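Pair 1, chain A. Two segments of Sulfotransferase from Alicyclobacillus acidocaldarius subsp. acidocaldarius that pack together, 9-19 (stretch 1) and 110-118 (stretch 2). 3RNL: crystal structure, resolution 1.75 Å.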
# COMPACT_ATOMS: atom_id res chain seq x y z
N PRO A 9 14.78 -1.03 9.99
CA PRO A 9 14.34 -0.76 8.62
C PRO A 9 14.84 0.59 8.11
O PRO A 9 14.94 1.56 8.88
CB PRO A 9 12.83 -0.77 8.72
CG PRO A 9 12.56 -0.33 10.15
CD PRO A 9 13.67 -0.94 10.96
N ASN A 10 15.35 0.60 6.90
CA ASN A 10 15.57 1.85 6.17
C ASN A 10 14.66 2.17 4.98
O ASN A 10 14.91 3.15 4.27
CB ASN A 10 17.04 2.07 5.88
CG ASN A 10 17.62 0.95 5.07
OD1 ASN A 10 16.90 0.24 4.39
ND2 ASN A 10 18.93 0.78 5.15
N PHE A 11 13.70 1.30 4.69
CA PHE A 11 12.68 1.63 3.69
C PHE A 11 11.36 0.97 4.05
O PHE A 11 11.33 0.01 4.85
CB PHE A 11 13.15 1.29 2.25
CG PHE A 11 13.09 -0.18 1.89
CD1 PHE A 11 12.00 -0.71 1.22
CD2 PHE A 11 14.19 -1.01 2.14
CE1 PHE A 11 11.95 -2.07 0.85
CE2 PHE A 11 14.16 -2.36 1.78
CZ PHE A 11 13.04 -2.89 1.13
N PHE A 12 10.27 1.51 3.52
CA PHE A 12 8.96 0.96 3.81
C PHE A 12 8.17 0.89 2.54
O PHE A 12 8.24 1.81 1.72
CB PHE A 12 8.21 1.85 4.82
CG PHE A 12 8.93 1.98 6.13
CD1 PHE A 12 8.75 1.04 7.13
CD2 PHE A 12 9.77 3.05 6.37
CE1 PHE A 12 9.42 1.15 8.33
CE2 PHE A 12 10.44 3.17 7.59
CZ PHE A 12 10.26 2.22 8.57
N ILE A 13 7.42 -0.19 2.38
CA ILE A 13 6.46 -0.30 1.27
C ILE A 13 5.12 0.00 1.91
O ILE A 13 4.65 -0.73 2.78
CB ILE A 13 6.48 -1.72 0.68
CG1 ILE A 13 7.86 -1.98 0.04
CG2 ILE A 13 5.37 -1.88 -0.36
CD1 ILE A 13 8.09 -3.46 -0.36
N VAL A 14 4.55 1.15 1.56
CA VAL A 14 3.42 1.66 2.35
C VAL A 14 2.02 1.43 1.80
O VAL A 14 1.04 1.83 2.44
CB VAL A 14 3.62 3.15 2.67
CG1 VAL A 14 4.95 3.34 3.42
CG2 VAL A 14 3.60 3.99 1.38
N GLY A 15 1.90 0.87 0.61
CA GLY A 15 0.58 0.71 0.02
C GLY A 15 0.71 0.97 -1.46
O GLY A 15 1.84 1.11 -1.96
N ALA A 16 -0.41 1.14 -2.15
CA ALA A 16 -1.71 1.08 -1.51
C ALA A 16 -2.20 -0.36 -1.47
O ALA A 16 -1.62 -1.24 -2.10
CB ALA A 16 -2.72 1.95 -2.29
N ALA A 17 -3.33 -0.59 -0.79
CA ALA A 17 -3.87 -1.95 -0.65
C ALA A 17 -4.47 -2.40 -1.98
O ALA A 17 -5.12 -1.62 -2.66
CB ALA A 17 -4.93 -1.98 0.45
N LYS A 18 -4.26 -3.68 -2.33
CA LYS A 18 -4.73 -4.28 -3.59
C LYS A 18 -4.09 -3.66 -4.83
O LYS A 18 -4.68 -3.65 -5.92
CB LYS A 18 -6.28 -4.28 -3.69
CG LYS A 18 -7.00 -4.84 -2.46
CD LYS A 18 -6.43 -6.19 -2.03
CE LYS A 18 -6.61 -7.26 -3.10
NZ LYS A 18 -6.00 -8.57 -2.65
N CYS A 19 -2.91 -3.08 -4.63
CA CYS A 19 -2.06 -2.54 -5.70
C CYS A 19 -0.87 -3.39 -6.17
O CYS A 19 -0.01 -2.89 -6.89
CB CYS A 19 -1.68 -1.09 -5.43
SG CYS A 19 -3.19 -0.06 -5.38
N ALA A 110 14.66 7.29 5.99
CA ALA A 110 13.98 6.17 5.33
C ALA A 110 13.51 6.48 3.91
O ALA A 110 13.12 7.60 3.61
CB ALA A 110 12.80 5.67 6.18
N LYS A 111 13.51 5.47 3.05
CA LYS A 111 12.94 5.61 1.71
C LYS A 111 11.57 4.95 1.65
O LYS A 111 11.30 3.99 2.38
CB LYS A 111 13.86 4.99 0.67
CG LYS A 111 15.19 5.74 0.55
CD LYS A 111 16.18 5.00 -0.35
CE LYS A 111 17.57 5.65 -0.24
NZ LYS A 111 18.65 4.95 -0.99
N ILE A 112 10.70 5.49 0.82
CA ILE A 112 9.31 5.08 0.80
C ILE A 112 8.95 4.59 -0.59
O ILE A 112 9.19 5.32 -1.57
CB ILE A 112 8.40 6.29 1.10
CG1 ILE A 112 8.82 6.99 2.40
CG2 ILE A 112 6.91 5.88 1.10
CD1 ILE A 112 8.61 6.14 3.66
N LEU A 113 8.40 3.38 -0.69
CA LEU A 113 7.86 2.87 -1.95
C LEU A 113 6.35 2.85 -1.90
O LEU A 113 5.76 2.30 -0.96
CB LEU A 113 8.35 1.43 -2.20
CG LEU A 113 9.82 1.33 -2.60
CD1 LEU A 113 10.31 -0.12 -2.57
CD2 LEU A 113 10.01 1.93 -4.00
N ILE A 114 5.71 3.43 -2.92
CA ILE A 114 4.25 3.48 -3.00
C ILE A 114 3.88 2.89 -4.34
O ILE A 114 4.48 3.26 -5.34
CB ILE A 114 3.77 4.95 -3.00
CG1 ILE A 114 4.15 5.63 -1.69
CG2 ILE A 114 2.25 5.02 -3.26
CD1 ILE A 114 3.91 7.15 -1.68
N MSE A 115 2.91 1.97 -4.37
CA MSE A 115 2.43 1.47 -5.67
C MSE A 115 0.95 1.81 -5.79
O MSE A 115 0.17 1.56 -4.86
CB MSE A 115 2.64 -0.04 -5.83
CG MSE A 115 2.15 -0.55 -7.20
SE MSE A 115 3.08 -2.16 -7.81
CE MSE A 115 3.62 -2.85 -6.09
N LEU A 116 0.56 2.39 -6.92
CA LEU A 116 -0.82 2.83 -7.12
C LEU A 116 -1.42 2.16 -8.32
O LEU A 116 -0.75 1.93 -9.32
CB LEU A 116 -0.87 4.35 -7.32
CG LEU A 116 -0.21 5.21 -6.24
CD1 LEU A 116 -0.25 6.70 -6.64
CD2 LEU A 116 -0.91 5.02 -4.89
N ARG A 117 -2.71 1.90 -8.24
CA ARG A 117 -3.43 1.26 -9.32
C ARG A 117 -4.67 2.10 -9.60
O ARG A 117 -5.16 2.77 -8.70
CB ARG A 117 -3.85 -0.10 -8.82
CG ARG A 117 -4.64 -0.89 -9.79
CD ARG A 117 -4.94 -2.19 -9.16
NE ARG A 117 -5.52 -3.11 -10.12
CZ ARG A 117 -5.87 -4.35 -9.81
NH1 ARG A 117 -5.70 -4.80 -8.57
NH2 ARG A 117 -6.38 -5.12 -10.74
N ASN A 118 -5.21 2.03 -10.81
CA ASN A 118 -6.44 2.78 -11.11
C ASN A 118 -7.41 2.48 -9.96
O ASN A 118 -7.71 1.32 -9.68
CB ASN A 118 -7.01 2.25 -12.43
CG ASN A 118 -8.35 2.87 -12.80
OD1 ASN A 118 -9.04 3.47 -11.98
ND2 ASN A 118 -8.73 2.70 -14.07

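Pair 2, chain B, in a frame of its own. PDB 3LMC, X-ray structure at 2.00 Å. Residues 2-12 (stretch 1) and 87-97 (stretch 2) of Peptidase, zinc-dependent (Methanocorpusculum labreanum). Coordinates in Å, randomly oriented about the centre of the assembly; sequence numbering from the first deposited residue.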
# COMPACT_ATOMS: atom_id res chain seq x y z
N GLY B 2 7.88 -7.05 -10.28
CA GLY B 2 7.24 -7.85 -9.25
C GLY B 2 6.52 -6.91 -8.29
O GLY B 2 6.76 -5.71 -8.30
N ILE B 3 5.63 -7.47 -7.48
CA ILE B 3 4.91 -6.67 -6.49
C ILE B 3 5.14 -7.28 -5.12
O ILE B 3 4.88 -8.47 -4.91
CB ILE B 3 3.40 -6.62 -6.78
CG1 ILE B 3 3.15 -5.98 -8.14
CG2 ILE B 3 2.67 -5.81 -5.71
CD1 ILE B 3 1.71 -6.05 -8.55
N HIS B 4 5.64 -6.46 -4.20
CA HIS B 4 6.05 -6.91 -2.87
C HIS B 4 5.22 -6.22 -1.79
O HIS B 4 5.21 -4.99 -1.69
CB HIS B 4 7.54 -6.62 -2.65
CG HIS B 4 8.42 -7.13 -3.75
ND1 HIS B 4 9.17 -8.29 -3.63
CD2 HIS B 4 8.71 -6.63 -4.97
CE1 HIS B 4 9.85 -8.49 -4.75
NE2 HIS B 4 9.59 -7.49 -5.57
N LEU B 5 4.52 -7.02 -0.99
CA LEU B 5 3.75 -6.49 0.13
C LEU B 5 4.69 -6.50 1.34
O LEU B 5 4.99 -7.57 1.87
CB LEU B 5 2.53 -7.37 0.43
CG LEU B 5 1.65 -6.92 1.59
CD1 LEU B 5 0.98 -5.60 1.26
CD2 LEU B 5 0.58 -7.98 1.94
N PHE B 6 5.17 -5.32 1.73
CA PHE B 6 5.99 -5.23 2.92
C PHE B 6 5.09 -4.97 4.12
O PHE B 6 4.71 -3.82 4.41
CB PHE B 6 7.06 -4.12 2.82
CG PHE B 6 8.05 -4.15 3.98
CD1 PHE B 6 9.41 -4.01 3.76
CD2 PHE B 6 7.61 -4.37 5.29
CE1 PHE B 6 10.31 -4.07 4.82
CE2 PHE B 6 8.50 -4.44 6.35
CZ PHE B 6 9.85 -4.29 6.12
N TRP B 7 4.79 -6.05 4.84
CA TRP B 7 3.85 -6.04 5.96
C TRP B 7 4.58 -5.80 7.30
O TRP B 7 5.23 -6.70 7.82
CB TRP B 7 3.08 -7.37 5.99
CG TRP B 7 1.99 -7.44 7.04
CD1 TRP B 7 2.14 -7.75 8.36
CD2 TRP B 7 0.60 -7.20 6.83
NE1 TRP B 7 0.91 -7.71 8.99
CE2 TRP B 7 -0.05 -7.38 8.06
CE3 TRP B 7 -0.17 -6.85 5.71
CZ2 TRP B 7 -1.43 -7.21 8.22
CZ3 TRP B 7 -1.55 -6.68 5.87
CH2 TRP B 7 -2.16 -6.87 7.11
N ASP B 8 4.48 -4.58 7.83
CA ASP B 8 5.09 -4.25 9.12
C ASP B 8 4.48 -5.15 10.20
O ASP B 8 3.28 -5.11 10.43
CB ASP B 8 4.86 -2.77 9.46
CG ASP B 8 5.62 -2.31 10.69
OD1 ASP B 8 5.40 -2.88 11.78
OD2 ASP B 8 6.43 -1.36 10.57
N SER B 9 5.31 -5.96 10.85
CA SER B 9 4.80 -7.02 11.71
C SER B 9 4.08 -6.51 12.95
O SER B 9 3.49 -7.29 13.69
CB SER B 9 5.92 -8.00 12.09
OG SER B 9 7.00 -7.29 12.65
N ARG B 10 4.11 -5.20 13.19
CA ARG B 10 3.30 -4.65 14.28
C ARG B 10 1.82 -4.66 13.91
O ARG B 10 0.97 -4.51 14.77
CB ARG B 10 3.75 -3.24 14.68
CG ARG B 10 5.16 -3.18 15.32
CD ARG B 10 5.72 -1.74 15.41
NE ARG B 10 6.04 -1.16 14.10
CZ ARG B 10 6.48 0.09 13.93
NH1 ARG B 10 6.63 0.88 14.98
NH2 ARG B 10 6.75 0.56 12.73
N VAL B 11 1.51 -4.82 12.63
CA VAL B 11 0.13 -5.01 12.20
C VAL B 11 -0.12 -6.51 12.27
O VAL B 11 0.69 -7.27 11.76
CB VAL B 11 -0.08 -4.50 10.75
CG1 VAL B 11 -1.51 -4.66 10.33
CG2 VAL B 11 0.36 -3.04 10.63
N PRO B 12 -1.20 -6.95 12.94
CA PRO B 12 -1.42 -8.39 13.18
C PRO B 12 -1.03 -9.26 12.01
O PRO B 12 -1.67 -9.18 10.96
CB PRO B 12 -2.92 -8.46 13.46
CG PRO B 12 -3.17 -7.18 14.28
CD PRO B 12 -2.24 -6.12 13.60
N LEU B 87 11.41 0.63 -11.24
CA LEU B 87 10.54 0.31 -12.38
C LEU B 87 9.98 -1.11 -12.22
O LEU B 87 8.88 -1.41 -12.68
CB LEU B 87 11.29 0.38 -13.72
CG LEU B 87 12.21 1.55 -14.10
CD1 LEU B 87 12.74 1.40 -15.55
CD2 LEU B 87 11.47 2.88 -13.94
N HIS B 88 10.75 -1.98 -11.56
CA HIS B 88 10.47 -3.41 -11.62
C HIS B 88 9.94 -4.02 -10.34
O HIS B 88 9.13 -4.95 -10.38
CB HIS B 88 11.72 -4.17 -12.07
CG HIS B 88 12.12 -3.87 -13.48
ND1 HIS B 88 11.63 -4.57 -14.56
CD2 HIS B 88 12.95 -2.93 -13.99
CE1 HIS B 88 12.13 -4.07 -15.67
NE2 HIS B 88 12.94 -3.08 -15.36
N GLU B 89 10.40 -3.52 -9.20
CA GLU B 89 10.03 -4.14 -7.93
C GLU B 89 9.19 -3.17 -7.10
O GLU B 89 9.70 -2.42 -6.27
CB GLU B 89 11.28 -4.59 -7.17
CG GLU B 89 12.22 -5.45 -8.03
CD GLU B 89 11.55 -6.71 -8.58
OE1 GLU B 89 10.71 -7.31 -7.87
OE2 GLU B 89 11.87 -7.10 -9.73
N LYS B 90 7.89 -3.17 -7.37
CA LYS B 90 6.98 -2.26 -6.72
C LYS B 90 6.80 -2.73 -5.29
O LYS B 90 6.69 -3.93 -5.05
CB LYS B 90 5.62 -2.28 -7.42
CG LYS B 90 5.69 -2.01 -8.92
CD LYS B 90 6.46 -0.75 -9.25
CE LYS B 90 6.36 -0.42 -10.77
NZ LYS B 90 7.15 0.81 -11.10
N ILE B 91 6.78 -1.80 -4.35
CA ILE B 91 6.54 -2.16 -2.95
C ILE B 91 5.33 -1.43 -2.37
O ILE B 91 5.20 -0.22 -2.52
CB ILE B 91 7.76 -1.83 -2.09
CG1 ILE B 91 8.95 -2.69 -2.55
CG2 ILE B 91 7.44 -2.01 -0.60
CD1 ILE B 91 10.28 -2.25 -1.95
N LEU B 92 4.46 -2.19 -1.71
CA LEU B 92 3.41 -1.62 -0.87
C LEU B 92 3.76 -1.89 0.59
O LEU B 92 3.80 -3.04 1.03
CB LEU B 92 2.05 -2.25 -1.20
CG LEU B 92 0.88 -1.88 -0.25
CD1 LEU B 92 0.68 -0.37 -0.20
CD2 LEU B 92 -0.44 -2.59 -0.61
N LEU B 93 4.01 -0.82 1.34
CA LEU B 93 4.28 -0.92 2.78
C LEU B 93 2.95 -0.83 3.56
O LEU B 93 2.14 0.07 3.33
CB LEU B 93 5.20 0.23 3.21
CG LEU B 93 6.10 0.19 4.45
CD1 LEU B 93 6.10 1.53 5.18
CD2 LEU B 93 5.77 -0.95 5.38
N VAL B 94 2.73 -1.78 4.45
CA VAL B 94 1.56 -1.75 5.35
C VAL B 94 2.10 -1.40 6.72
O VAL B 94 2.83 -2.18 7.32
CB VAL B 94 0.87 -3.12 5.40
CG1 VAL B 94 -0.25 -3.12 6.45
CG2 VAL B 94 0.32 -3.48 4.03
N THR B 95 1.76 -0.20 7.20
CA THR B 95 2.39 0.35 8.40
C THR B 95 1.36 0.69 9.48
O THR B 95 0.23 1.08 9.17
CB THR B 95 3.14 1.65 8.06
OG1 THR B 95 3.66 2.25 9.26
CG2 THR B 95 2.20 2.64 7.40
N PRO B 96 1.74 0.57 10.76
CA PRO B 96 0.75 0.92 11.80
C PRO B 96 0.61 2.43 12.03
O PRO B 96 -0.32 2.84 12.74
CB PRO B 96 1.32 0.27 13.06
CG PRO B 96 2.83 0.31 12.81
CD PRO B 96 2.96 -0.02 11.34
N GLY B 97 1.51 3.24 11.47
CA GLY B 97 1.54 4.66 11.79
C GLY B 97 0.40 5.43 11.15
O GLY B 97 -0.03 5.09 10.05
O HOH W 1 10.29 -8.65 -11.41
O HOH W 2 5.98 0.90 8.99

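Both pairs are two parallel neighbouring strands joined edge to edge by backbone hydrogen bonds. The strand axes approach to 4.7 Å in each, with angles between N-to-C directions of 15° in pair 1 and 20° in pair 2, and 14 central residues superpose with an RMSD of 0.8 Å. The register agrees: Phe12(A)–Ile112(A) matches His4(B)–Ile91(B), and the CA atoms of Ile112(A) and Ile91(B) fall within 0.1 Å of each other.

The hydrogen-bond ladder confirms the match. Phe12(A) N donates to Lys111(A) O (2.9 Å) and Phe12(A) O accepts from Leu113(A) N (2.9 Å); likewise His4(B) N donates to Lys90(B) O (2.9 Å) and His4(B) O accepts from Leu92(B) N (2.9 Å). One residue thus bonds to both neighbours of its bridge partner, the signature of parallel pairing.

The ladders part further on. In pair 2 the alternation continues, with Val94(B) N donating to Phe6(B) O at 2.8 Å. In pair 1 the matching donor, Met115(A) N, instead reaches Gly15(A) O (2.8 Å), one residue later than the position matching Phe6(B). Here Gly15(A) has phi/psi of 142/-167, where a CB would jam against the preceding carbonyl, and a cis peptide precedes Ala16(A). The chains soon realign: Ala16(A) and Asp8(B) coincide within 0.4 Å, and their N atoms donate to Met115(A) O (2.8 Å) and Val94(B) O (3.0 Å).

Side chains fill this common frame differently. Phe12(A) sets its ring edge against a small neighbour, CE2 lying 3.7 Å from Ala110(A) CB. At the equivalent positions the contact is polar: His4(B) NE2 donates to Glu89(B) OE1 at 2.6 Å, nearly linear at 174°. On the face carrying Ile13(A) and Leu113(A), Ile13(A) CG1 packs 4.0 Å from Leu113(A) CD1; the leucine pair of pair 2 meets through Leu5(B) CD1 and Leu92(B) CD2 at 3.8 Å.

Where Gly15(A) offers no side chain, Trp7(B) presents a ring face to Val94(B), whose CG1 lies 4.0 Å from the centroid of the six-membered ring, 20° off its normal.

A turn follows in each first stretch, type II from Ala16(A) to Cys19(A) and type I from Asp8(B) to Val11(B). At the last residue of the turn in pair 1, Cys19(A) SG approaches Arg117(A) CB at 3.5 Å, and from within that turn Lys18(A) O accepts a hydrogen bond from NH1 of the extended Arg117(A) (3.1 Å). The matching Val11(B) and Pro96(B) make an apolar contact, CG2 of the valine to CD of the proline at 4.0 Å.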